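Local coordinates for uncharacterized protein Rv1825/MT1873 (Mycobacterium tuberculosis, PDB 3GMG) that is of unknown function, belongs to the UPF0749 (DUF881) family and is thought to be membrane-associated, this chain being the C-terminal part of the protein, at residues A[47-58]-A[84-93]; A[107-116]-A[138-146]. All coordinates share one frame; numbering follows the deposited sequence.

Contact 1 (A[47-58]-A[84-93])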
loop_
_atom_site.group_PDB
_atom_site.type_symbol
_atom_site.label_atom_id
_atom_site.label_comp_id
_atom_site.label_asym_id
_atom_site.label_seq_id
_atom_site.Cartn_x
_atom_site.Cartn_y
_atom_site.Cartn_z
ATOM N N PRO A 47 9.752 -24.237 13.702
ATOM C CA PRO A 47 8.772 -23.226 13.292
ATOM C C PRO A 47 8.143 -23.586 11.953
ATOM O O PRO A 47 8.775 -24.246 11.115
ATOM C CB PRO A 47 9.625 -21.977 13.140
ATOM C CG PRO A 47 10.956 -22.526 12.676
ATOM C CD PRO A 47 11.128 -23.787 13.424
ATOM N N GLY A 48 6.905 -23.149 11.756
ATOM C CA GLY A 48 6.214 -23.357 10.495
ATOM C C GLY A 48 5.460 -22.177 9.914
ATOM O O GLY A 48 4.867 -22.323 8.859
ATOM N N VAL A 49 5.501 -21.004 10.559
ATOM C CA VAL A 49 4.677 -19.876 10.098
ATOM C C VAL A 49 5.431 -19.120 9.026
ATOM O O VAL A 49 6.467 -18.504 9.291
ATOM C CB VAL A 49 4.247 -18.941 11.263
ATOM C CG1 VAL A 49 3.579 -17.651 10.728
ATOM C CG2 VAL A 49 3.324 -19.669 12.217
ATOM N N ALA A 50 4.897 -19.173 7.808
ATOM C CA ALA A 50 5.522 -18.551 6.650
ATOM C C ALA A 50 5.107 -17.091 6.483
ATOM O O ALA A 50 4.127 -16.645 7.105
ATOM C CB ALA A 50 5.171 -19.336 5.377
ATOM N N PRO A 51 5.822 -16.340 5.634
ATOM C CA PRO A 51 5.463 -14.942 5.355
ATOM C C PRO A 51 3.983 -14.728 5.034
ATOM O O PRO A 51 3.404 -13.725 5.462
ATOM C CB PRO A 51 6.337 -14.580 4.155
ATOM C CG PRO A 51 7.500 -15.500 4.253
ATOM C CD PRO A 51 7.052 -16.742 4.916
ATOM N N GLU A 52 3.387 -15.664 4.306
ATOM C CA GLU A 52 2.007 -15.543 3.852
ATOM C C GLU A 52 1.051 -15.404 5.026
ATOM O O GLU A 52 0.062 -14.656 4.960
ATOM C CB GLU A 52 1.628 -16.778 3.011
ATOM C CG GLU A 52 2.238 -16.803 1.600
ATOM C CD GLU A 52 3.720 -17.195 1.528
ATOM O OE1 GLU A 52 4.309 -16.982 0.443
ATOM O OE2 GLU A 52 4.304 -17.710 2.514
ATOM N N VAL A 53 1.328 -16.138 6.094
ATOM C CA VAL A 53 0.489 -16.106 7.283
ATOM C C VAL A 53 0.584 -14.735 7.956
ATOM O O VAL A 53 -0.428 -14.184 8.384
ATOM C CB VAL A 53 0.863 -17.203 8.290
ATOM C CG1 VAL A 53 0.022 -17.102 9.544
ATOM C CG2 VAL A 53 0.706 -18.585 7.648
ATOM N N MET A 54 1.787 -14.174 8.033
ATOM C CA MET A 54 1.936 -12.857 8.648
ATOM C C MET A 54 1.278 -11.768 7.795
ATOM O O MET A 54 0.660 -10.823 8.314
ATOM C CB MET A 54 3.405 -12.538 8.949
ATOM C CG MET A 54 3.608 -11.225 9.695
ATOM S SD MET A 54 2.975 -11.171 11.409
ATOM C CE MET A 54 4.267 -12.123 12.253
ATOM N N ILE A 55 1.364 -11.899 6.475
ATOM C CA ILE A 55 0.663 -10.978 5.585
ATOM C C ILE A 55 -0.860 -11.079 5.812
ATOM O O ILE A 55 -1.558 -10.058 5.870
ATOM C CB ILE A 55 0.999 -11.260 4.101
ATOM C CG1 ILE A 55 2.453 -10.899 3.811
ATOM C CG2 ILE A 55 0.052 -10.486 3.189
ATOM C CD1 ILE A 55 3.029 -11.626 2.607
ATOM N N ASP A 56 -1.372 -12.299 5.959
ATOM C CA ASP A 56 -2.799 -12.513 6.287
ATOM C C ASP A 56 -3.204 -11.862 7.625
ATOM O O ASP A 56 -4.292 -11.284 7.745
ATOM C CB ASP A 56 -3.154 -14.007 6.343
ATOM C CG ASP A 56 -3.159 -14.687 4.970
ATOM O OD1 ASP A 56 -3.138 -14.007 3.925
ATOM O OD2 ASP A 56 -3.174 -15.940 4.962
ATOM N N VAL A 57 -2.346 -11.948 8.645
ATOM C CA VAL A 57 -2.636 -11.308 9.929
ATOM C C VAL A 57 -2.833 -9.806 9.702
ATOM O O VAL A 57 -3.794 -9.206 10.186
ATOM C CB VAL A 57 -1.489 -11.525 10.964
ATOM C CG1 VAL A 57 -1.665 -10.591 12.174
ATOM C CG2 VAL A 57 -1.405 -12.969 11.428
ATOM N N ILE A 58 -1.914 -9.201 8.978
ATOM C CA ILE A 58 -1.938 -7.755 8.744
ATOM C C ILE A 58 -3.208 -7.377 7.984
ATOM O O ILE A 58 -3.896 -6.417 8.336
ATOM C CB ILE A 58 -0.688 -7.300 7.962
ATOM C CG1 ILE A 58 0.580 -7.488 8.805
ATOM C CG2 ILE A 58 -0.795 -5.829 7.547
ATOM C CD1 ILE A 58 1.844 -7.382 7.978
ATOM N N THR A 84 4.265 -2.126 3.439
ATOM C CA THR A 84 4.979 -3.135 4.201
ATOM C C THR A 84 4.960 -4.467 3.473
ATOM O O THR A 84 3.930 -4.873 2.946
ATOM C CB THR A 84 4.380 -3.296 5.610
ATOM O OG1 THR A 84 4.785 -2.180 6.409
ATOM C CG2 THR A 84 4.859 -4.594 6.264
ATOM N N TRP A 85 6.116 -5.120 3.440
ATOM C CA TRP A 85 6.263 -6.430 2.807
ATOM C C TRP A 85 6.835 -7.409 3.807
ATOM O O TRP A 85 7.531 -7.010 4.741
ATOM C CB TRP A 85 7.168 -6.360 1.558
ATOM C CG TRP A 85 8.477 -5.599 1.731
ATOM C CD1 TRP A 85 8.721 -4.302 1.367
ATOM C CD2 TRP A 85 9.711 -6.091 2.290
ATOM N NE1 TRP A 85 10.016 -3.952 1.671
ATOM C CE2 TRP A 85 10.645 -5.028 2.239
ATOM C CE3 TRP A 85 10.114 -7.321 2.829
ATOM C CZ2 TRP A 85 11.959 -5.161 2.707
ATOM C CZ3 TRP A 85 11.417 -7.449 3.307
ATOM C CH2 TRP A 85 12.324 -6.377 3.230
ATOM N N VAL A 86 6.525 -8.682 3.606
ATOM C CA VAL A 86 7.074 -9.757 4.427
ATOM C C VAL A 86 7.652 -10.831 3.510
ATOM O O VAL A 86 6.961 -11.337 2.627
ATOM C CB VAL A 86 5.998 -10.396 5.328
ATOM C CG1 VAL A 86 6.633 -11.403 6.289
ATOM C CG2 VAL A 86 5.217 -9.316 6.090
ATOM N N VAL A 87 8.913 -11.171 3.741
ATOM C CA VAL A 87 9.561 -12.272 3.013
ATOM C C VAL A 87 10.266 -13.169 4.016
ATOM O O VAL A 87 10.227 -12.923 5.224
ATOM C CB VAL A 87 10.565 -11.760 1.944
ATOM C CG1 VAL A 87 9.871 -10.866 0.932
ATOM C CG2 VAL A 87 11.735 -11.044 2.591
ATOM N N GLY A 88 10.880 -14.236 3.522
ATOM C CA GLY A 88 11.646 -15.124 4.356
ATOM C C GLY A 88 11.035 -16.494 4.487
ATOM O O GLY A 88 10.336 -16.969 3.596
ATOM N N VAL A 89 11.297 -17.125 5.621
ATOM C CA VAL A 89 10.913 -18.507 5.852
ATOM C C VAL A 89 10.450 -18.660 7.296
ATOM O O VAL A 89 10.712 -17.781 8.119
ATOM C CB VAL A 89 12.108 -19.460 5.593
ATOM C CG1 VAL A 89 12.480 -19.464 4.103
ATOM C CG2 VAL A 89 13.326 -19.076 6.455
ATOM N N PRO A 90 9.761 -19.763 7.619
ATOM C CA PRO A 90 9.450 -20.004 9.021
ATOM C C PRO A 90 10.681 -19.872 9.922
ATOM O O PRO A 90 11.777 -20.357 9.575
ATOM C CB PRO A 90 8.891 -21.419 9.014
ATOM C CG PRO A 90 8.255 -21.550 7.658
ATOM C CD PRO A 90 9.111 -20.738 6.723
ATOM N N GLY A 91 10.514 -19.178 11.045
ATOM C CA GLY A 91 11.603 -18.910 11.985
ATOM C C GLY A 91 12.430 -17.666 11.697
ATOM O O GLY A 91 13.168 -17.205 12.571
ATOM N N SER A 92 12.311 -17.107 10.494
ATOM C CA SER A 92 13.102 -15.947 10.094
ATOM C C SER A 92 12.348 -15.139 9.030
ATOM O O SER A 92 12.558 -15.290 7.825
ATOM C CB SER A 92 14.501 -16.397 9.600
ATOM O OG SER A 92 15.278 -15.282 9.195
ATOM N N LEU A 93 11.429 -14.288 9.497
ATOM C CA LEU A 93 10.616 -13.447 8.628
ATOM C C LEU A 93 11.211 -12.045 8.556
ATOM O O LEU A 93 11.422 -11.409 9.601
ATOM C CB LEU A 93 9.191 -13.347 9.184
ATOM C CG LEU A 93 8.399 -14.640 9.338
ATOM C CD1 LEU A 93 7.004 -14.336 9.860
ATOM C CD2 LEU A 93 8.286 -15.406 8.032
HETATM O O HOH W 1 7.881 -18.126 11.697
#
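Pro51, in the first turn of helix 51-63, sets its ring into the bend between Val86 and Leu93. Its CG lies 3.3 Å from Gly88 O, and its CB packs against Val86 CG1. On the other side of the bend its CD meets Leu93 CD2 at 3.6 Å. A proline suits a helix start, where no N-H is needed for helical bonding, and its compact ring covers apolar carbons and carbonyl oxygens alike. Further along, Ile55 lies alongside Val86, their chains running opposite ways, with Ile55 CG1 against Val86 CB at 3.9 Å. With chi1 at -69°, CG1 of Ile55 stands beside the backbone N, which brings this branch towards the strand although the residue does not point straight at it. Met54 adds its CB against Leu93 CD1.

Strands 86-87 and 92-95 are neighbours in a small antiparallel sheet, and the type II turn from Val89 to Ser92 links them; the helix start and the loop before it lie against this hairpin. Gly91, third in the turn, has a positive phi of 87°, a conformation that glycine, without a CB, takes up easily. Pro47 CG lies 3.7 Å from Gly91 CA, on the side where a side chain would otherwise stand. The Pro90 ring rests on Gly48, and its CA-H points at Val49 O, with CA to O 3.3 Å. One water accepts from Gly91 N and donates to Val49 O, bridging loop and turn.

Behind this layer, the Asp44 carboxylate receives the N-H groups of Gly48 and Val49, and Tyr104 of strand 104-109 packs on both Met54 and Leu93.

Contact 2 (A[107-116]-A[138-146])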
loop_
_atom_site.group_PDB
_atom_site.type_symbol
_atom_site.label_atom_id
_atom_site.label_comp_id
_atom_site.label_asym_id
_atom_site.label_seq_id
_atom_site.Cartn_x
_atom_site.Cartn_y
_atom_site.Cartn_z
ATOM N N LEU A 107 0.641 -5.709 17.641
ATOM C CA LEU A 107 -0.182 -4.705 18.329
ATOM C C LEU A 107 -1.005 -3.993 17.284
ATOM O O LEU A 107 -0.493 -3.610 16.246
ATOM C CB LEU A 107 0.692 -3.691 19.048
ATOM C CG LEU A 107 1.730 -4.247 20.020
ATOM C CD1 LEU A 107 2.670 -3.154 20.471
ATOM C CD2 LEU A 107 1.021 -4.816 21.241
ATOM N N ALA A 108 -2.291 -3.837 17.532
ATOM C CA ALA A 108 -3.176 -3.133 16.594
ATOM C C ALA A 108 -4.160 -2.271 17.366
ATOM O O ALA A 108 -4.742 -2.719 18.350
ATOM C CB ALA A 108 -3.917 -4.084 15.737
ATOM N N ILE A 109 -4.329 -1.046 16.904
ATOM C CA ILE A 109 -5.262 -0.086 17.492
ATOM C C ILE A 109 -6.521 -0.055 16.654
ATOM O O ILE A 109 -6.452 0.112 15.432
ATOM C CB ILE A 109 -4.639 1.302 17.607
ATOM C CG1 ILE A 109 -3.519 1.314 18.666
ATOM C CG2 ILE A 109 -5.702 2.359 17.985
ATOM C CD1 ILE A 109 -2.620 2.531 18.634
ATOM N N GLY A 110 -7.657 -0.246 17.301
ATOM C CA GLY A 110 -8.968 -0.310 16.629
ATOM C C GLY A 110 -10.022 -0.781 17.606
ATOM O O GLY A 110 -9.747 -0.882 18.799
ATOM N N ASP A 111 -11.228 -1.099 17.131
ATOM C CA ASP A 111 -12.270 -1.634 18.016
ATOM C C ASP A 111 -11.882 -3.049 18.462
ATOM O O ASP A 111 -11.837 -3.973 17.644
ATOM C CB ASP A 111 -13.642 -1.655 17.333
ATOM C CG ASP A 111 -14.707 -2.180 18.240
ATOM O OD1 ASP A 111 -14.910 -1.549 19.297
ATOM O OD2 ASP A 111 -15.286 -3.249 17.937
ATOM N N PRO A 112 -11.610 -3.236 19.766
ATOM C CA PRO A 112 -11.067 -4.551 20.174
ATOM C C PRO A 112 -11.939 -5.777 19.835
ATOM O O PRO A 112 -11.422 -6.772 19.341
ATOM C CB PRO A 112 -10.826 -4.377 21.693
ATOM C CG PRO A 112 -10.672 -2.965 21.885
ATOM C CD PRO A 112 -11.621 -2.309 20.908
ATOM N N PRO A 113 -13.274 -5.703 20.035
ATOM C CA PRO A 113 -14.071 -6.853 19.637
ATOM C C PRO A 113 -14.057 -7.150 18.114
ATOM O O PRO A 113 -14.120 -8.327 17.717
ATOM C CB PRO A 113 -15.481 -6.465 20.120
ATOM C CG PRO A 113 -15.233 -5.526 21.234
ATOM C CD PRO A 113 -14.058 -4.732 20.823
ATOM N N THR A 114 -13.966 -6.117 17.279
ATOM C CA THR A 114 -13.937 -6.313 15.827
ATOM C C THR A 114 -12.607 -6.925 15.401
ATOM O O THR A 114 -12.576 -7.843 14.585
ATOM C CB THR A 114 -14.155 -5.006 15.064
ATOM O OG1 THR A 114 -15.332 -4.357 15.576
ATOM C CG2 THR A 114 -14.318 -5.257 13.579
ATOM N N LEU A 115 -11.512 -6.391 15.952
ATOM C CA LEU A 115 -10.187 -6.952 15.659
ATOM C C LEU A 115 -10.114 -8.393 16.123
ATOM O O LEU A 115 -9.600 -9.230 15.408
ATOM C CB LEU A 115 -9.096 -6.118 16.355
ATOM C CG LEU A 115 -8.992 -4.665 15.881
ATOM C CD1 LEU A 115 -8.086 -3.830 16.794
ATOM C CD2 LEU A 115 -8.517 -4.567 14.449
ATOM N N ALA A 116 -10.640 -8.705 17.306
ATOM C CA ALA A 116 -10.649 -10.084 17.782
ATOM C C ALA A 116 -11.496 -10.985 16.903
ATOM O O ALA A 116 -11.108 -12.110 16.609
ATOM C CB ALA A 116 -11.112 -10.155 19.229
ATOM N N VAL A 138 -5.119 -13.861 21.633
ATOM C CA VAL A 138 -5.652 -12.550 21.271
ATOM C C VAL A 138 -6.134 -11.852 22.531
ATOM O O VAL A 138 -7.079 -12.309 23.172
ATOM C CB VAL A 138 -6.835 -12.712 20.287
ATOM C CG1 VAL A 138 -7.384 -11.354 19.898
ATOM C CG2 VAL A 138 -6.398 -13.460 19.040
ATOM N N GLN A 139 -5.477 -10.771 22.903
ATOM C CA GLN A 139 -5.824 -10.004 24.096
ATOM C C GLN A 139 -6.448 -8.664 23.683
ATOM O O GLN A 139 -5.783 -7.803 23.135
ATOM C CB GLN A 139 -4.577 -9.765 24.958
ATOM C CG GLN A 139 -4.802 -8.884 26.179
ATOM C CD GLN A 139 -5.636 -9.585 27.221
ATOM O OE1 GLN A 139 -5.182 -10.562 27.830
ATOM N NE2 GLN A 139 -6.890 -9.159 27.389
ATOM N N GLN A 140 -7.723 -8.483 24.005
ATOM C CA GLN A 140 -8.363 -7.185 23.866
ATOM C C GLN A 140 -7.895 -6.277 24.988
ATOM O O GLN A 140 -7.724 -6.720 26.145
ATOM C CB GLN A 140 -9.882 -7.312 23.892
ATOM C CG GLN A 140 -10.435 -8.114 22.735
ATOM C CD GLN A 140 -11.952 -8.221 22.737
ATOM O OE1 GLN A 140 -12.641 -7.242 23.000
ATOM N NE2 GLN A 140 -12.465 -9.399 22.433
ATOM N N ALA A 141 -7.688 -5.003 24.677
ATOM C CA ALA A 141 -7.153 -4.070 25.652
ATOM C C ALA A 141 -7.746 -2.680 25.477
ATOM O O ALA A 141 -7.916 -2.185 24.367
ATOM C CB ALA A 141 -5.625 -4.009 25.555
ATOM N N ASP A 142 -8.034 -2.032 26.593
ATOM C CA ASP A 142 -8.527 -0.665 26.546
ATOM C C ASP A 142 -7.459 0.322 26.065
ATOM O O ASP A 142 -7.774 1.412 25.599
ATOM C CB ASP A 142 -9.057 -0.248 27.917
ATOM C CG ASP A 142 -10.361 -0.943 28.282
ATOM O OD1 ASP A 142 -11.029 -1.538 27.400
ATOM O OD2 ASP A 142 -10.734 -0.881 29.474
ATOM N N ARG A 143 -6.181 -0.055 26.155
ATOM C CA ARG A 143 -5.082 0.766 25.667
ATOM C C ARG A 143 -3.943 -0.101 25.148
ATOM O O ARG A 143 -3.414 -0.942 25.864
ATOM C CB ARG A 143 -4.508 1.661 26.764
ATOM C CG ARG A 143 -3.304 2.465 26.333
ATOM C CD ARG A 143 -2.796 3.393 27.428
ATOM N NE ARG A 143 -1.481 3.887 27.092
ATOM C CZ ARG A 143 -0.687 4.535 27.938
ATOM N NH1 ARG A 143 -1.092 4.763 29.192
ATOM N NH2 ARG A 143 0.513 4.937 27.535
ATOM N N VAL A 144 -3.551 0.186 23.919
ATOM C CA VAL A 144 -2.405 -0.410 23.252
ATOM C C VAL A 144 -1.554 0.737 22.732
ATOM O O VAL A 144 -2.104 1.720 22.212
ATOM C CB VAL A 144 -2.911 -1.266 22.074
ATOM C CG1 VAL A 144 -1.750 -1.711 21.169
ATOM C CG2 VAL A 144 -3.714 -2.461 22.579
ATOM N N ASP A 145 -0.235 0.656 22.872
ATOM C CA ASP A 145 0.672 1.687 22.371
ATOM C C ASP A 145 1.490 1.187 21.189
ATOM O O ASP A 145 2.130 0.146 21.276
ATOM C CB ASP A 145 1.647 2.163 23.456
ATOM C CG ASP A 145 0.966 2.930 24.602
ATOM O OD1 ASP A 145 -0.255 3.165 24.589
ATOM O OD2 ASP A 145 1.706 3.284 25.545
ATOM N N VAL A 146 1.434 1.923 20.083
ATOM C CA VAL A 146 2.202 1.640 18.884
ATOM C C VAL A 146 3.239 2.735 18.776
ATOM O O VAL A 146 2.920 3.863 18.392
ATOM C CB VAL A 146 1.297 1.585 17.628
ATOM C CG1 VAL A 146 2.147 1.578 16.346
ATOM C CG2 VAL A 146 0.394 0.352 17.703
#
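Leu107, Ile109, Val144 and Val146 form the main apolar part of this contact, where the axes of strands 107-109 and 143-146 come within 6.7 Å at 111°, too steeply to pair as neighbours in a sheet. Leu107 CB lies 3.8 Å from Val144 CG1, and its CD1 reaches on to the backbone at Asp145 O. Ile109 extends CD1 to Val146 CG2 at 3.8 Å and comes near Val144 O. Branched aliphatic residues suit both strands, filling the angle between them without needing polar partners. A second apolar patch joins helix 112-116 to strand 138-141, which run nearly antiparallel: Ala116 CB meets Val138 CG1 at 4.0 Å, its single methyl allowing the helix to approach closely.

Gln140 is a polar side chain that packs on the helix start by van der Waals contact. Its chain is extended beyond CG (chi2 -179°), which carries the amide across the first turn. CB packs on Pro112 CB at 3.8 Å, NE2 lies 3.6 Å from Ala116 CB, and OE1 sits beside the Pro113 ring. Pro113 N has no hydrogen to give, so OE1 forms no hydrogen bond there.

No hydrogen bond crosses between the segments; the side-chain bonds considered here are local. Asp111 N-caps the helix: its OD2 accepts from Thr114 N, met from above the carboxylate plane, and from Thr114 OG1 through the anti lone pair. Arg143 grips Asp145 side-on in a salt bridge, NE to OD1 at 2.9 Å and NH2 to OD2, each through a syn lone pair.

Strand 104-109 lies between strands 37-43 and 68-72 in the five-stranded sheet, while strand 143-146 pairs with strand 33-35, whose Thr34 also bonds Asp145; Tyr157 of the second subunit packs on Ile109.

The two contacts lie on opposite sides of the chain's centre, with centres about 21 Å apart and no touch between them. Both are partly buried, with aliphatic interiors and exposed margins, and both include a proline-led helix start, but they hold different elements. Contact 1 sets helix 51-63 on a small hairpin outside the main sheet; contact 2 packs strand 104-109 on strand 143-146 of a separate two-stranded pair, and helix 112-119 on outermost strand 135-141. Strand 104-109 serves both, supplying Tyr104 behind contact 1. Neither has a direct hydrogen bond across it: contact 1 adds a water bridge, whereas in contact 2 Arg143 and Asp145 form a salt bridge within one segment, and Asp145 also bonds Thr34.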